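Local atomic coordinates of Serine/threonine-protein kinase PknE (Mycobacterium tuberculosis, PDB entry 2H34), a protein that transfers phosphate from ATP to serine and threonine residues of proteins, acting here through its cytoplasmic kinase domain. Residues A[48-53]-A[61-66]; A[114-119]-A[166-171]; A[129-134]-A[226-231]; A[146-151]-A[281-286]. All coordinates share one frame; numbering follows the deposited sequence.

Contact 1 (A[48-53]-A[61-66]); sequences GDVYEA and IVALKL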
# COMPACT_ATOMS: atom_id res chain seq x y z
N GLY A 48 15.85 -2.47 0.80
CA GLY A 48 16.69 -1.27 0.85
C GLY A 48 16.18 -0.18 1.77
O GLY A 48 15.06 -0.25 2.28
N ASP A 49 17.02 0.82 2.00
CA ASP A 49 16.67 1.95 2.83
C ASP A 49 16.69 3.21 1.98
O ASP A 49 17.68 3.48 1.29
CB ASP A 49 17.64 2.08 4.01
CG ASP A 49 18.05 0.73 4.58
OD1 ASP A 49 17.18 -0.17 4.69
OD2 ASP A 49 19.24 0.56 4.93
N VAL A 50 15.60 3.96 2.01
CA VAL A 50 15.46 5.15 1.17
C VAL A 50 16.06 6.38 1.85
O VAL A 50 15.88 6.60 3.05
CB VAL A 50 13.97 5.42 0.80
CG1 VAL A 50 13.83 6.70 -0.01
CG2 VAL A 50 13.38 4.24 0.05
N TYR A 51 16.79 7.16 1.07
CA TYR A 51 17.22 8.50 1.47
C TYR A 51 16.63 9.49 0.49
O TYR A 51 16.39 9.14 -0.67
CB TYR A 51 18.74 8.62 1.41
CG TYR A 51 19.53 7.84 2.44
CD1 TYR A 51 19.53 8.21 3.79
CD2 TYR A 51 20.33 6.76 2.06
CE1 TYR A 51 20.27 7.50 4.74
CE2 TYR A 51 21.08 6.05 3.00
CZ TYR A 51 21.05 6.43 4.33
OH TYR A 51 21.78 5.72 5.24
N GLU A 52 16.39 10.72 0.94
CA GLU A 52 16.22 11.85 0.04
C GLU A 52 17.59 12.19 -0.51
O GLU A 52 18.59 12.04 0.21
CB GLU A 52 15.63 13.06 0.77
CG GLU A 52 14.17 12.91 1.18
CD GLU A 52 13.78 13.76 2.39
OE1 GLU A 52 14.68 14.26 3.10
OE2 GLU A 52 12.57 13.91 2.64
N ALA A 53 17.66 12.63 -1.76
CA ALA A 53 18.96 12.82 -2.42
C ALA A 53 18.92 13.86 -3.53
O ALA A 53 17.96 13.93 -4.28
CB ALA A 53 19.47 11.49 -2.95
N ILE A 61 15.72 17.28 -6.66
CA ILE A 61 15.76 16.44 -5.46
C ILE A 61 14.88 15.23 -5.66
O ILE A 61 13.68 15.35 -5.95
CB ILE A 61 15.29 17.19 -4.19
CG1 ILE A 61 15.79 18.64 -4.17
CG2 ILE A 61 15.76 16.42 -2.94
CD1 ILE A 61 14.91 19.60 -3.35
N VAL A 62 15.47 14.05 -5.49
CA VAL A 62 14.78 12.80 -5.75
C VAL A 62 14.81 11.89 -4.53
O VAL A 62 15.61 12.09 -3.61
CB VAL A 62 15.35 12.08 -7.00
CG1 VAL A 62 15.17 12.93 -8.24
CG2 VAL A 62 16.82 11.73 -6.81
N ALA A 63 13.94 10.88 -4.52
CA ALA A 63 14.00 9.83 -3.53
C ALA A 63 14.88 8.71 -4.07
O ALA A 63 14.74 8.31 -5.23
CB ALA A 63 12.61 9.31 -3.21
N LEU A 64 15.81 8.23 -3.26
CA LEU A 64 16.73 7.20 -3.71
C LEU A 64 16.78 6.03 -2.73
O LEU A 64 17.13 6.20 -1.56
CB LEU A 64 18.12 7.78 -3.93
CG LEU A 64 19.24 6.80 -4.33
CD1 LEU A 64 18.94 6.09 -5.64
CD2 LEU A 64 20.57 7.53 -4.42
N LYS A 65 16.42 4.85 -3.23
CA LYS A 65 16.48 3.64 -2.45
C LYS A 65 17.81 2.96 -2.68
O LYS A 65 18.20 2.74 -3.83
CB LYS A 65 15.34 2.69 -2.82
CG LYS A 65 15.40 1.34 -2.12
CD LYS A 65 14.37 0.36 -2.67
CE LYS A 65 13.02 0.54 -1.99
NZ LYS A 65 11.94 -0.13 -2.77
N LEU A 66 18.51 2.63 -1.59
CA LEU A 66 19.78 1.91 -1.65
C LEU A 66 19.67 0.57 -0.94
O LEU A 66 19.40 0.52 0.26
CB LEU A 66 20.90 2.72 -1.00
CG LEU A 66 21.35 3.99 -1.71
CD1 LEU A 66 22.26 4.78 -0.79
CD2 LEU A 66 22.04 3.66 -3.02

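Contact 2 (A[114-119]-A[166-171]); sequences RLINGV and LVSADD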
# COMPACT_ATOMS: atom_id res chain seq x y z
N ARG A 114 10.89 9.73 -8.14
CA ARG A 114 10.24 11.01 -7.83
C ARG A 114 9.99 11.15 -6.32
O ARG A 114 9.54 10.21 -5.65
CB ARG A 114 8.93 11.09 -8.62
CG ARG A 114 8.14 12.40 -8.55
CD ARG A 114 7.83 12.87 -9.97
NE ARG A 114 6.47 13.37 -10.15
CZ ARG A 114 6.00 13.87 -11.29
NH1 ARG A 114 6.79 13.94 -12.35
NH2 ARG A 114 4.75 14.30 -11.39
N LEU A 115 10.31 12.32 -5.78
CA LEU A 115 10.12 12.58 -4.36
C LEU A 115 8.73 13.12 -4.08
O LEU A 115 8.31 14.11 -4.68
CB LEU A 115 11.15 13.58 -3.84
CG LEU A 115 10.80 14.14 -2.46
CD1 LEU A 115 11.53 13.37 -1.36
CD2 LEU A 115 11.07 15.64 -2.39
N ILE A 116 8.04 12.51 -3.13
CA ILE A 116 6.70 12.96 -2.81
C ILE A 116 6.58 13.45 -1.38
O ILE A 116 7.19 12.88 -0.48
CB ILE A 116 5.68 11.87 -3.08
CG1 ILE A 116 5.62 11.57 -4.59
CG2 ILE A 116 4.30 12.28 -2.58
CD1 ILE A 116 5.43 12.81 -5.47
N ASN A 117 5.79 14.50 -1.21
CA ASN A 117 5.44 15.06 0.08
C ASN A 117 4.11 14.51 0.57
O ASN A 117 3.31 14.04 -0.22
CB ASN A 117 5.31 16.56 -0.04
CG ASN A 117 6.63 17.29 0.10
OD1 ASN A 117 7.63 16.97 -0.56
ND2 ASN A 117 6.64 18.31 0.97
N GLY A 118 3.87 14.61 1.86
CA GLY A 118 2.59 14.19 2.41
C GLY A 118 2.75 13.35 3.66
O GLY A 118 3.85 13.21 4.18
N VAL A 119 1.64 12.79 4.13
CA VAL A 119 1.63 12.00 5.36
C VAL A 119 1.05 10.61 5.10
O VAL A 119 0.26 10.44 4.17
CB VAL A 119 0.84 12.71 6.50
CG1 VAL A 119 1.60 13.90 7.00
CG2 VAL A 119 -0.54 13.14 6.03
N LEU A 166 0.48 7.28 0.99
CA LEU A 166 1.02 8.61 1.19
C LEU A 166 0.07 9.63 0.60
O LEU A 166 -0.18 9.62 -0.61
CB LEU A 166 2.38 8.72 0.51
CG LEU A 166 3.23 9.97 0.75
CD1 LEU A 166 3.66 10.09 2.21
CD2 LEU A 166 4.45 9.98 -0.18
N VAL A 167 -0.46 10.50 1.44
CA VAL A 167 -1.48 11.44 1.01
C VAL A 167 -0.86 12.83 0.81
O VAL A 167 -0.29 13.41 1.73
CB VAL A 167 -2.66 11.45 2.00
CG1 VAL A 167 -3.73 12.42 1.58
CG2 VAL A 167 -3.26 10.08 2.05
N SER A 168 -0.95 13.33 -0.42
CA SER A 168 -0.32 14.59 -0.77
C SER A 168 -1.31 15.74 -0.73
O SER A 168 -2.38 15.62 -0.14
CB SER A 168 0.31 14.50 -2.16
OG SER A 168 1.27 13.48 -2.19
N ALA A 169 -0.94 16.84 -1.37
CA ALA A 169 -1.74 18.06 -1.49
C ALA A 169 -3.26 17.90 -1.33
O ALA A 169 -3.77 18.08 -0.22
CB ALA A 169 -1.39 18.78 -2.78
N ASP A 170 -3.98 17.61 -2.42
CA ASP A 170 -5.44 17.57 -2.37
C ASP A 170 -5.91 16.15 -2.25
O ASP A 170 -6.62 15.64 -3.13
CB ASP A 170 -6.08 18.24 -3.60
CG ASP A 170 -6.32 19.73 -3.40
OD1 ASP A 170 -5.35 20.48 -3.09
OD2 ASP A 170 -7.49 20.18 -3.57
N ASP A 171 -5.51 15.49 -1.17
CA ASP A 171 -5.87 14.10 -0.93
C ASP A 171 -5.37 13.21 -2.05
O ASP A 171 -5.98 12.20 -2.37
CB ASP A 171 -7.39 13.94 -0.81
CG ASP A 171 -7.90 14.15 0.59
OD1 ASP A 171 -7.11 14.52 1.49
OD2 ASP A 171 -9.11 13.93 0.80

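Contact 3 (A[129-134]-A[226-231]); sequences GPLAPP and YECLTG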
# COMPACT_ATOMS: atom_id res chain seq x y z
N GLY A 129 -8.35 11.07 13.50
CA GLY A 129 -9.46 10.17 13.76
C GLY A 129 -9.94 9.57 12.45
O GLY A 129 -9.21 9.58 11.47
N PRO A 130 -11.18 9.03 12.43
CA PRO A 130 -11.73 8.47 11.20
C PRO A 130 -11.92 9.54 10.13
O PRO A 130 -12.05 10.71 10.46
CB PRO A 130 -13.10 7.93 11.65
CG PRO A 130 -13.43 8.69 12.88
CD PRO A 130 -12.12 8.89 13.56
N LEU A 131 -11.91 9.12 8.87
CA LEU A 131 -12.15 10.04 7.76
C LEU A 131 -13.62 10.10 7.38
O LEU A 131 -14.31 9.09 7.42
CB LEU A 131 -11.38 9.60 6.52
CG LEU A 131 -9.88 9.35 6.60
CD1 LEU A 131 -9.38 8.99 5.21
CD2 LEU A 131 -9.14 10.57 7.15
N ALA A 132 -14.09 11.28 7.01
CA ALA A 132 -15.36 11.41 6.33
C ALA A 132 -15.38 10.37 5.21
O ALA A 132 -14.40 10.23 4.47
CB ALA A 132 -15.51 12.82 5.76
N PRO A 133 -16.47 9.59 5.11
CA PRO A 133 -16.52 8.48 4.14
C PRO A 133 -16.14 8.83 2.69
O PRO A 133 -15.35 8.11 2.08
CB PRO A 133 -17.96 7.99 4.25
CG PRO A 133 -18.34 8.33 5.65
CD PRO A 133 -17.69 9.66 5.92
N PRO A 134 -16.66 9.93 2.13
CA PRO A 134 -16.23 10.26 0.77
C PRO A 134 -14.71 10.42 0.63
O PRO A 134 -14.15 10.06 -0.39
CB PRO A 134 -16.92 11.60 0.51
CG PRO A 134 -18.13 11.56 1.38
CD PRO A 134 -17.66 10.90 2.64
N TYR A 226 -12.09 -0.13 5.83
CA TYR A 226 -12.74 -0.28 7.12
C TYR A 226 -12.16 0.68 8.14
O TYR A 226 -12.89 1.46 8.76
CB TYR A 226 -12.60 -1.70 7.64
CG TYR A 226 -13.36 -1.93 8.94
CD1 TYR A 226 -14.73 -2.21 8.92
CD2 TYR A 226 -12.71 -1.87 10.17
CE1 TYR A 226 -15.43 -2.42 10.11
CE2 TYR A 226 -13.40 -2.08 11.36
CZ TYR A 226 -14.75 -2.36 11.32
OH TYR A 226 -15.42 -2.56 12.49
N GLU A 227 -10.84 0.61 8.30
CA GLU A 227 -10.15 1.43 9.29
C GLU A 227 -10.35 2.92 9.09
O GLU A 227 -10.52 3.65 10.07
CB GLU A 227 -8.66 1.10 9.34
CG GLU A 227 -7.99 1.71 10.55
CD GLU A 227 -6.58 1.21 10.79
OE1 GLU A 227 -6.19 0.19 10.17
OE2 GLU A 227 -5.87 1.84 11.61
N CYS A 228 -10.33 3.35 7.83
CA CYS A 228 -10.55 4.76 7.49
C CYS A 228 -11.92 5.22 7.95
O CYS A 228 -12.11 6.39 8.32
CB CYS A 228 -10.48 4.96 5.97
SG CYS A 228 -8.87 4.65 5.24
N LEU A 229 -12.87 4.30 7.90
CA LEU A 229 -14.25 4.60 8.23
C LEU A 229 -14.45 4.64 9.73
O LEU A 229 -14.92 5.63 10.29
CB LEU A 229 -15.19 3.58 7.58
CG LEU A 229 -15.30 3.65 6.05
CD1 LEU A 229 -15.89 2.38 5.45
CD2 LEU A 229 -16.10 4.88 5.61
N THR A 230 -14.08 3.54 10.38
CA THR A 230 -14.42 3.34 11.77
C THR A 230 -13.44 4.04 12.68
O THR A 230 -13.82 4.57 13.72
CB THR A 230 -14.46 1.85 12.13
OG1 THR A 230 -13.17 1.28 11.90
CG2 THR A 230 -15.51 1.12 11.30
N GLY A 231 -12.17 4.03 12.28
CA GLY A 231 -11.10 4.55 13.12
C GLY A 231 -10.08 3.48 13.47
O GLY A 231 -8.95 3.80 13.80

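Contact 4 (A[146-151]-A[281-286]); sequences ALDAAH and YVTCGD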
# COMPACT_ATOMS: atom_id res chain seq x y z
N ALA A 146 -3.70 1.94 -8.22
CA ALA A 146 -2.28 1.58 -8.24
C ALA A 146 -2.10 0.07 -8.14
O ALA A 146 -1.33 -0.53 -8.89
CB ALA A 146 -1.56 2.28 -7.13
N LEU A 147 -2.83 -0.55 -7.22
CA LEU A 147 -2.75 -1.98 -7.03
C LEU A 147 -3.14 -2.73 -8.30
O LEU A 147 -2.41 -3.63 -8.72
CB LEU A 147 -3.64 -2.41 -5.87
CG LEU A 147 -3.25 -1.98 -4.46
CD1 LEU A 147 -4.32 -2.41 -3.47
CD2 LEU A 147 -1.90 -2.56 -4.09
N ASP A 148 -4.28 -2.37 -8.90
CA ASP A 148 -4.72 -3.02 -10.15
C ASP A 148 -3.61 -2.98 -11.21
O ASP A 148 -3.31 -3.97 -11.87
CB ASP A 148 -5.94 -2.30 -10.73
CG ASP A 148 -7.24 -2.62 -10.01
OD1 ASP A 148 -7.35 -3.64 -9.28
OD2 ASP A 148 -8.18 -1.83 -10.22
N ALA A 149 -3.01 -1.80 -11.37
CA ALA A 149 -1.96 -1.60 -12.36
C ALA A 149 -0.79 -2.53 -12.06
O ALA A 149 -0.21 -3.13 -12.98
CB ALA A 149 -1.50 -0.16 -12.36
N ALA A 150 -0.44 -2.64 -10.78
CA ALA A 150 0.67 -3.48 -10.38
C ALA A 150 0.40 -4.92 -10.81
O ALA A 150 1.17 -5.50 -11.60
CB ALA A 150 0.89 -3.37 -8.89
N HIS A 151 -0.72 -5.47 -10.34
CA HIS A 151 -1.17 -6.80 -10.74
C HIS A 151 -1.08 -7.03 -12.26
O HIS A 151 -0.59 -8.05 -12.72
CB HIS A 151 -2.60 -7.06 -10.26
CG HIS A 151 -3.09 -8.43 -10.57
ND1 HIS A 151 -2.72 -9.54 -9.83
CD2 HIS A 151 -3.89 -8.89 -11.56
CE1 HIS A 151 -3.28 -10.62 -10.35
NE2 HIS A 151 -3.99 -10.25 -11.40
N TYR A 281 -14.36 -9.20 -4.34
CA TYR A 281 -14.26 -8.51 -5.60
C TYR A 281 -13.03 -9.03 -6.32
O TYR A 281 -12.06 -9.40 -5.68
CB TYR A 281 -14.16 -7.01 -5.40
CG TYR A 281 -15.31 -6.40 -4.62
CD1 TYR A 281 -15.21 -6.18 -3.25
CD2 TYR A 281 -16.49 -6.03 -5.26
CE1 TYR A 281 -16.26 -5.61 -2.54
CE2 TYR A 281 -17.54 -5.46 -4.56
CZ TYR A 281 -17.42 -5.26 -3.20
OH TYR A 281 -18.45 -4.70 -2.51
N VAL A 282 -13.10 -9.07 -7.64
CA VAL A 282 -12.02 -9.59 -8.47
C VAL A 282 -10.93 -8.54 -8.65
O VAL A 282 -9.75 -8.87 -8.82
CB VAL A 282 -12.57 -10.09 -9.82
CG1 VAL A 282 -11.45 -10.43 -10.81
CG2 VAL A 282 -13.42 -11.32 -9.57
N THR A 283 -11.34 -7.27 -8.62
CA THR A 283 -10.41 -6.15 -8.66
C THR A 283 -10.63 -5.12 -7.54
O THR A 283 -11.70 -5.01 -6.95
CB THR A 283 -10.48 -5.38 -9.99
OG1 THR A 283 -11.73 -4.68 -10.07
CG2 THR A 283 -10.31 -6.32 -11.17
N CYS A 284 -9.58 -4.34 -7.30
CA CYS A 284 -9.68 -3.18 -6.45
C CYS A 284 -10.58 -2.16 -7.10
O CYS A 284 -11.22 -1.35 -6.40
CB CYS A 284 -8.30 -2.59 -6.23
SG CYS A 284 -7.36 -3.48 -5.00
N GLY A 285 -10.63 -2.19 -8.43
CA GLY A 285 -11.51 -1.32 -9.19
C GLY A 285 -12.96 -1.57 -8.83
O GLY A 285 -13.73 -0.64 -8.61
N ASP A 286 -13.32 -2.85 -8.73
CA ASP A 286 -14.69 -3.23 -8.39
C ASP A 286 -14.99 -2.92 -6.94
O ASP A 286 -16.11 -2.50 -6.62
CB ASP A 286 -14.95 -4.69 -8.70
CG ASP A 286 -14.90 -4.98 -10.19
OD1 ASP A 286 -14.61 -6.14 -10.54
OD2 ASP A 286 -15.13 -4.05 -11.00

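Contact 1 (A[48-53]-A[61-66])
A53 is held against V62 by a pair of backbone hydrogen bonds, A53 N to V62 O at 2.8 Å, bent at the hydrogen to 142°, and V62 N to A53 O, also at 2.8 Å. Its methyl group lies on the same face of the sheet as L64, the two CB atoms (A53 CB and L64 CB) sitting 4.1 Å apart. L64 in turn is gripped by Y51 through both its amide and its carbonyl; L64 N reaches Y51 O at 2.8 Å. Its side chain, with CG anti to the backbone N (chi1 176°), runs on to Y110 of strand 108-114. This is the antiparallel hairpin of strands 49-55 and 60-66 in the N-terminal lobe of the protein kinase fold, and 49-55 is the strand that leaves the glycine-rich loop, predicted to bind ATP. L66 closes the ladder, its carbonyl O accepting from D49 N at 3.0 Å while its own amide donates to D49 O. One methyl of L66 approaches the edge of the Y51 ring near the ring plane, CD1 lying 4.0 Å from Y51 CD2, and the two side chains cross at about a right angle. The opposite face carries V50, E52, A63 and K65. There V50 CG2 packs on K65 CB at 3.8 Å, against the base of the lysine chain. K65, the predicted ATP-binding lysine, bends at chi3 (-85°) and ends in a salt bridge with D177 of the DFG motif, while D49 pairs with R44.

Contact 2 (A[114-119]-A[166-171])
L166 meets I116 and G118 with its two methyl branches. CD2 packs against I116 CG2 and CB, the two side chains crossing obliquely, while CD1 comes to 3.7 Å from G118 C and so lies against the backbone after N117. CG stands anti to the backbone N of L166 (chi1 -172°), which carries the fork of the side chain over to the other segment although the first bond does not aim there. Segment 114-119 is the hinge that links the two lobes of the kinase fold and leads into the short strand 119-120. L166, shortly after the catalytic loop, matches the leucine that forms the floor of the adenine pocket in related kinases, and probably does so here. V167 comes next and makes the antiparallel hydrogen-bonded pair with V119: V167 N donates to V119 O at 2.8 Å, and V119 N returns a bond to V167 O at 3.1 Å. The carbonyl O of V167 also lies 3.1 Å from G118 CA, a CA-H...O contact. Both valine side chains point to the face of the sheet covered by M124 of helix 121-128. At S168 the strand has ended and the side chain takes over: OG donates to N117 O at 2.9 Å, arriving nearly along the C=O axis. I116 CG2 lies beside the same hydroxyl, and Y174 of strand 173-175 touches both residues.

Contact 3 (A[129-134]-A[226-231])
L131 N donates to C228 O at 2.8 Å, with 158° at the hydrogen; this is the hydrogen bond that joins the two segments. The acceptor belongs to the last turns of helix 217-230, and the donor lies in the linker between helices 121-128 and 133-152. Close carbonyl contacts come next. P130, one residue earlier, lays its ring against the end of the helix, with CB near L229 O and CA 3.6 Å from C228 O. The proline thus neighbours two successive carbonyls at the end of the helix. G231, with positive phi, turns the chain away from the helix beside that ring, its CA 4.4 Å from P130 CA. In the kinase fold these are pieces of the C-terminal lobe: the linker joins helices D and E, and 217-230 is helix F, the buried central helix of the lobe. Apolar contacts flank the hydrogen bond. L131 CD1 lies 4.2 Å from C228 CB, and L121 of helix 121-128 touches both residues. L229 uses its CD2 methyl, which sits 3.9 Å from P133 CB at the first turn of helix 133-152, the two side chains crossing at about a right angle. The CB of L229 points away from the linker, but with CG anti to the carbonyl carbon (chi1 -69°) the branch swings back to meet the proline. R258 reaches the same corner, touching P130 and hydrogen bonding to T230 O.

Contact 4 (A[146-151]-A[281-286])
A helix side meets a helix start here: D148 and L147, on helix 133-152, face T283, C284 and G285 at the N-terminal end of helix 284-293. Both helices belong to the C-terminal lobe of the kinase fold, where they correspond to helices E and I, so the contact ties the last helix of the domain back to an early one. The carboxylate of D148 does the polar work. OD1 accepts from C284 N at 3.1 Å through its syn lone pair, the side of its other oxygen, in a bond bent to 137° at the hydrogen. OD2 lies 3.1 Å from G285 N. CG, anti to the carbonyl carbon (chi1 -76°), carries the carboxylate toward the helix start. T283 is the N-cap, and its OG1 accepts from D286 N at 2.8 Å, capping an amide of the first turn. OD1 of D148 also rests on carbon, 3.4 Å from C284 CB and 3.7 Å from T283 CB. Beside this polar patch L147 CD1 packs on C284 SG at 3.6 Å. That pair is buried: I218 and L221 of helix 217-230 cover the cysteine, and L175 and V160 touch L147, whose side chain is about 7 Å from that of D159, the predicted catalytic base. A bound sodium ion lies about 4 Å from the side chain of D148. The positive end of the helix dipole and this cation would both be expected to favour the aspartate in its charged form.

How the contacts relate
From the N terminus, contact 1 closes first, a hairpin with seven residues between its segments, entirely in the N-terminal lobe. Contact 2 follows in series and touches it: L115 in the hinge packs on E52, I61 and A63, so the sheet of the small lobe leads directly into the crossing between lobes. Contact 2 closes over helices 121-128 and 133-152. Contacts 3 and 4 open within that span and close beyond it, so both cross contact 2; they also cross each other, and both use helix 133-152, at its start and towards its end. Contact 3 ties that helix and its linker to helix 217-230; contact 4 brings in the final helix, 284-293.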